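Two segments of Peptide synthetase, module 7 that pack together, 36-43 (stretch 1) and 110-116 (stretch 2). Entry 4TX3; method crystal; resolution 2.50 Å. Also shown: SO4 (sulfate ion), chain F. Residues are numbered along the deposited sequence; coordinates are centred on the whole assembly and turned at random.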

ATOM      1  N   THR B  36     -14.591 -32.925   8.427  1.00 56.15           N
ATOM      2  CA  THR B  36     -14.634 -31.494   8.742  1.00 49.75           C
ATOM      3  C   THR B  36     -13.575 -30.744   7.947  1.00 44.13           C
ATOM      4  O   THR B  36     -12.407 -31.111   8.017  1.00 50.42           O
ATOM      5  CB  THR B  36     -14.360 -31.233  10.246  1.00 51.07           C
ATOM      6  OG1 THR B  36     -15.310 -31.934  11.060  1.00 55.48           O
ATOM      7  CG2 THR B  36     -14.410 -29.748  10.569  1.00 43.44           C
ATOM      8  N   ARG B  37     -13.950 -29.710   7.197  1.00 39.67           N
ATOM      9  CA  ARG B  37     -12.941 -28.799   6.626  1.00 42.55           C
ATOM     10  C   ARG B  37     -12.176 -28.179   7.816  1.00 42.31           C
ATOM     11  O   ARG B  37     -12.798 -27.845   8.811  1.00 46.33           O
ATOM     12  CB  ARG B  37     -13.614 -27.744   5.744  1.00 40.49           C
ATOM     13  CG  ARG B  37     -14.755 -28.316   4.884  1.00 36.61           C
ATOM     14  CD  ARG B  37     -15.389 -27.251   3.988  1.00 37.21           C
ATOM     15  NE  ARG B  37     -14.414 -26.672   3.062  1.00 43.37           N
ATOM     16  CZ  ARG B  37     -14.543 -25.498   2.438  1.00 43.66           C
ATOM     17  NH1 ARG B  37     -15.620 -24.739   2.631  1.00 41.17           N
ATOM     18  NH2 ARG B  37     -13.578 -25.071   1.630  1.00 35.02           N
ATOM     19  N   GLY B  38     -10.869 -27.939   7.748  1.00 45.93           N
ATOM     20  CA  GLY B  38     -10.148 -27.509   6.581  1.00 38.01           C
ATOM     21  C   GLY B  38     -10.154 -25.991   6.719  1.00 38.96           C
ATOM     22  O   GLY B  38     -10.643 -25.298   5.823  1.00 41.32           O
ATOM     23  N   ARG B  39      -9.660 -25.464   7.849  1.00 35.51           N
ATOM     24  CA  ARG B  39      -9.659 -24.003   8.051  1.00 36.24           C
ATOM     25  C   ARG B  39      -8.446 -23.367   7.394  1.00 38.48           C
ATOM     26  O   ARG B  39      -7.415 -23.111   8.041  1.00 35.53           O
ATOM     27  CB  ARG B  39      -9.698 -23.639   9.524  1.00 37.41           C
ATOM     28  CG  ARG B  39     -11.085 -23.674  10.112  1.00 39.16           C
ATOM     29  CD  ARG B  39     -11.005 -23.653  11.614  1.00 46.06           C
ATOM     30  NE  ARG B  39      -9.888 -24.477  12.081  1.00 53.54           N
ATOM     31  CZ  ARG B  39      -9.511 -24.590  13.357  1.00 57.19           C
ATOM     32  NH1 ARG B  39     -10.173 -23.933  14.311  1.00 58.32           N
ATOM     33  NH2 ARG B  39      -8.473 -25.359  13.684  1.00 49.99           N
ATOM     34  N   HIS B  40      -8.591 -23.117   6.094  1.00 34.97           N
ATOM     35  CA  HIS B  40      -7.474 -22.752   5.247  1.00 34.61           C
ATOM     36  C   HIS B  40      -7.724 -21.449   4.505  1.00 37.02           C
ATOM     37  O   HIS B  40      -8.854 -21.005   4.325  1.00 40.04           O
ATOM     38  CB  HIS B  40      -7.196 -23.861   4.229  1.00 33.35           C
ATOM     39  CG  HIS B  40      -7.038 -25.225   4.831  1.00 37.91           C
ATOM     40  ND1 HIS B  40      -7.255 -26.380   4.116  1.00 37.30           N
ATOM     41  CD2 HIS B  40      -6.655 -25.618   6.072  1.00 38.01           C
ATOM     42  CE1 HIS B  40      -7.030 -27.427   4.893  1.00 33.80           C
ATOM     43  NE2 HIS B  40      -6.667 -26.993   6.082  1.00 32.48           N
ATOM     44  N   LEU B  41      -6.640 -20.835   4.082  1.00 37.54           N
ATOM     45  CA  LEU B  41      -6.713 -19.804   3.077  1.00 39.21           C
ATOM     46  C   LEU B  41      -6.064 -20.388   1.837  1.00 38.99           C
ATOM     47  O   LEU B  41      -4.945 -20.892   1.911  1.00 36.70           O
ATOM     48  CB  LEU B  41      -6.014 -18.533   3.544  1.00 35.56           C
ATOM     49  CG  LEU B  41      -6.746 -17.875   4.714  1.00 46.29           C
ATOM     50  CD1 LEU B  41      -5.858 -16.945   5.539  1.00 41.97           C
ATOM     51  CD2 LEU B  41      -7.965 -17.143   4.198  1.00 44.26           C
ATOM     52  N   SER B  42      -6.787 -20.357   0.719  1.00 34.84           N
ATOM     53  CA  SER B  42      -6.254 -20.821  -0.549  1.00 36.90           C
ATOM     54  C   SER B  42      -6.287 -19.734  -1.626  1.00 39.67           C
ATOM     55  O   SER B  42      -7.292 -19.067  -1.845  1.00 40.00           O
ATOM     56  CB  SER B  42      -7.025 -22.043  -1.039  1.00 41.43           C
ATOM     57  OG  SER B  42      -6.581 -23.221  -0.392  1.00 42.74           O
ATOM     58  N   VAL B  43      -5.164 -19.564  -2.297  1.00 39.07           N
ATOM     59  CA  VAL B  43      -5.101 -18.676  -3.428  1.00 34.99           C
ATOM     60  C   VAL B  43      -4.495 -19.460  -4.581  1.00 36.84           C
ATOM     61  O   VAL B  43      -3.592 -20.264  -4.372  1.00 41.94           O
ATOM     62  CB  VAL B  43      -4.278 -17.421  -3.109  1.00 36.85           C
ATOM     63  CG1 VAL B  43      -4.001 -16.598  -4.385  1.00 37.78           C
ATOM     64  CG2 VAL B  43      -5.014 -16.582  -2.076  1.00 34.05           C
ATOM     65  N   ARG B 110      -6.740 -30.217  -3.474  1.00 45.81           N
ATOM     66  CA  ARG B 110      -5.470 -29.785  -2.895  1.00 44.12           C
ATOM     67  C   ARG B 110      -5.695 -28.787  -1.738  1.00 44.18           C
ATOM     68  O   ARG B 110      -5.032 -28.862  -0.692  1.00 44.25           O
ATOM     69  CB  ARG B 110      -4.586 -29.191  -4.007  1.00 47.58           C
ATOM     70  CG  ARG B 110      -3.222 -28.641  -3.598  1.00 47.50           C
ATOM     71  CD  ARG B 110      -2.357 -29.645  -2.847  1.00 53.27           C
ATOM     72  NE  ARG B 110      -2.325 -30.985  -3.439  1.00 60.02           N
ATOM     73  CZ  ARG B 110      -1.527 -31.969  -3.017  1.00 62.83           C
ATOM     74  NH1 ARG B 110      -0.684 -31.764  -2.004  1.00 54.75           N
ATOM     75  NH2 ARG B 110      -1.563 -33.160  -3.614  1.00 59.92           N
ATOM     76  N   GLY B 111      -6.652 -27.878  -1.911  1.00 43.86           N
ATOM     77  CA  GLY B 111      -6.981 -26.905  -0.884  1.00 34.75           C
ATOM     78  C   GLY B 111      -7.781 -27.498   0.275  1.00 44.87           C
ATOM     79  O   GLY B 111      -7.831 -26.908   1.362  1.00 42.10           O
ATOM     80  N   GLU B 112      -8.397 -28.662   0.062  1.00 40.67           N
ATOM     81  CA  GLU B 112      -9.193 -29.303   1.112  1.00 41.83           C
ATOM     82  C   GLU B 112      -8.369 -30.213   2.015  1.00 39.25           C
ATOM     83  O   GLU B 112      -8.772 -30.518   3.128  1.00 41.84           O
ATOM     84  CB  GLU B 112     -10.339 -30.116   0.508  1.00 42.75           C
ATOM     85  CG  GLU B 112     -11.522 -29.292   0.056  1.00 48.46           C
ATOM     86  CD  GLU B 112     -12.153 -28.515   1.201  1.00 55.77           C
ATOM     87  OE1 GLU B 112     -12.922 -29.128   1.984  1.00 58.52           O
ATOM     88  OE2 GLU B 112     -11.880 -27.293   1.319  1.00 52.84           O
ATOM     89  N   GLN B 113      -7.216 -30.638   1.529  1.00 36.47           N
ATOM     90  CA  GLN B 113      -6.398 -31.616   2.225  1.00 37.07           C
ATOM     91  C   GLN B 113      -6.001 -31.182   3.650  1.00 32.81           C
ATOM     92  O   GLN B 113      -5.498 -30.082   3.869  1.00 35.38           O
ATOM     93  CB  GLN B 113      -5.164 -31.906   1.379  1.00 34.94           C
ATOM     94  CG  GLN B 113      -4.282 -33.005   1.925  1.00 37.52           C
ATOM     95  CD  GLN B 113      -3.040 -33.190   1.088  1.00 42.83           C
ATOM     96  OE1 GLN B 113      -3.049 -32.967  -0.134  1.00 50.89           O
ATOM     97  NE2 GLN B 113      -1.960 -33.577   1.733  1.00 35.67           N
ATOM     98  N   LEU B 114      -6.244 -32.045   4.623  1.00 34.53           N
ATOM     99  CA  LEU B 114      -6.059 -31.662   6.020  1.00 34.65           C
ATOM    100  C   LEU B 114      -4.580 -31.628   6.409  1.00 37.99           C
ATOM    101  O   LEU B 114      -3.779 -32.396   5.880  1.00 36.90           O
ATOM    102  CB  LEU B 114      -6.837 -32.615   6.937  1.00 36.26           C
ATOM    103  CG  LEU B 114      -8.354 -32.592   6.711  1.00 38.10           C
ATOM    104  CD1 LEU B 114      -9.082 -33.444   7.724  1.00 46.27           C
ATOM    105  CD2 LEU B 114      -8.893 -31.158   6.715  1.00 36.04           C
ATOM    106  N   PHE B 115      -4.220 -30.709   7.306  1.00 39.65           N
ATOM    107  CA  PHE B 115      -2.868 -30.651   7.882  1.00 38.45           C
ATOM    108  C   PHE B 115      -2.810 -31.409   9.202  1.00 35.68           C
ATOM    109  O   PHE B 115      -3.765 -31.364   9.982  1.00 43.35           O
ATOM    110  CB  PHE B 115      -2.422 -29.193   8.128  1.00 30.59           C
ATOM    111  CG  PHE B 115      -2.270 -28.372   6.867  1.00 36.27           C
ATOM    112  CD1 PHE B 115      -3.366 -27.685   6.328  1.00 33.16           C
ATOM    113  CD2 PHE B 115      -1.040 -28.271   6.226  1.00 30.26           C
ATOM    114  CE1 PHE B 115      -3.233 -26.921   5.180  1.00 31.28           C
ATOM    115  CE2 PHE B 115      -0.898 -27.505   5.064  1.00 30.49           C
ATOM    116  CZ  PHE B 115      -1.989 -26.832   4.543  1.00 32.91           C
ATOM    117  N   ASP B 116      -1.701 -32.094   9.466  1.00 35.91           N
ATOM    118  CA  ASP B 116      -1.375 -32.481  10.853  1.00 35.53           C
ATOM    119  C   ASP B 116      -0.286 -31.538  11.364  1.00 34.50           C
ATOM    120  O   ASP B 116       0.911 -31.764  11.147  1.00 33.92           O
ATOM    121  CB  ASP B 116      -0.938 -33.947  10.944  1.00 33.64           C
ATOM    122  CG  ASP B 116      -0.352 -34.319  12.310  1.00 39.66           C
ATOM    123  OD1 ASP B 116      -0.488 -33.557  13.299  1.00 40.88           O
ATOM    124  OD2 ASP B 116       0.261 -35.398  12.397  1.00 42.67           O
TER
HETATM  125  S   SO4 F 501      -8.339 -27.934  11.062  1.00 54.33           S
HETATM  126  O1  SO4 F 501      -7.061 -27.819  11.764  1.00 55.01           O
HETATM  127  O2  SO4 F 501      -8.245 -29.003  10.071  1.00 44.37           O
HETATM  128  O3  SO4 F 501      -9.398 -28.276  12.023  1.00 58.66           O
HETATM  129  O4  SO4 F 501      -8.648 -26.651  10.418  1.00 46.58           O
HETATM  130  O   HOH W   1      -6.139 -28.875   8.092  1.00 29.39           O

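A buried polar side chain is tolerated when each of its polar atoms finds a partner, and H40 of this peptide synthetase module is a compact example. It stands at the start of a strand that follows the loop 36-39, and it faces the place where a helix ends at E112 and the chain runs on as an extended segment. Contact between the two stretches is modest, burying 383 Å² in all, and H40 contributes the largest share.

The last turn of a helix leaves carbonyls without amide partners further along, and the imidazole exploits one of them: H40 ND1 donates to G111 O at 2.9 Å, with a nearly straight angle of 165°. At the other nitrogen, a water lies 2.8 Å from H40 NE2. That water accepts a hydrogen bond from F115 N, also at 2.8 Å, and donates to O2 of a sulfate ion, 2.9 Å from the water oxygen, so one molecule ties both stretches to the anion. F115 also turns the edge of its ring toward the face of H40, the planes at 87° and the centroids of the two rings 5.0 Å apart.

At the loop, R37 reaches E112 in a salt bridge. R37 NH2 donates to E112 OE2 at 2.8 Å, while R37 NE lies 3.1 Å from E112 OE1 and makes a weak bond to OE2, so both carboxylate oxygens are engaged. R39 points away and instead serves the sulfate, its N and NE both donating to SO4 O4 at 3.0 Å.

The backbones run nearest at two points, G38 CA to E112 CA at 5.8 Å and S42 CA to G111 CA at 6.1 Å. G38 follows a cis peptide bond and has positive phi, which by itself favours glycine; its CA packs 3.9 Å from L114 CD2. S42 OG, hydrogen-bonded elsewhere in the structure, merely packs 3.7 Å from G111 CA.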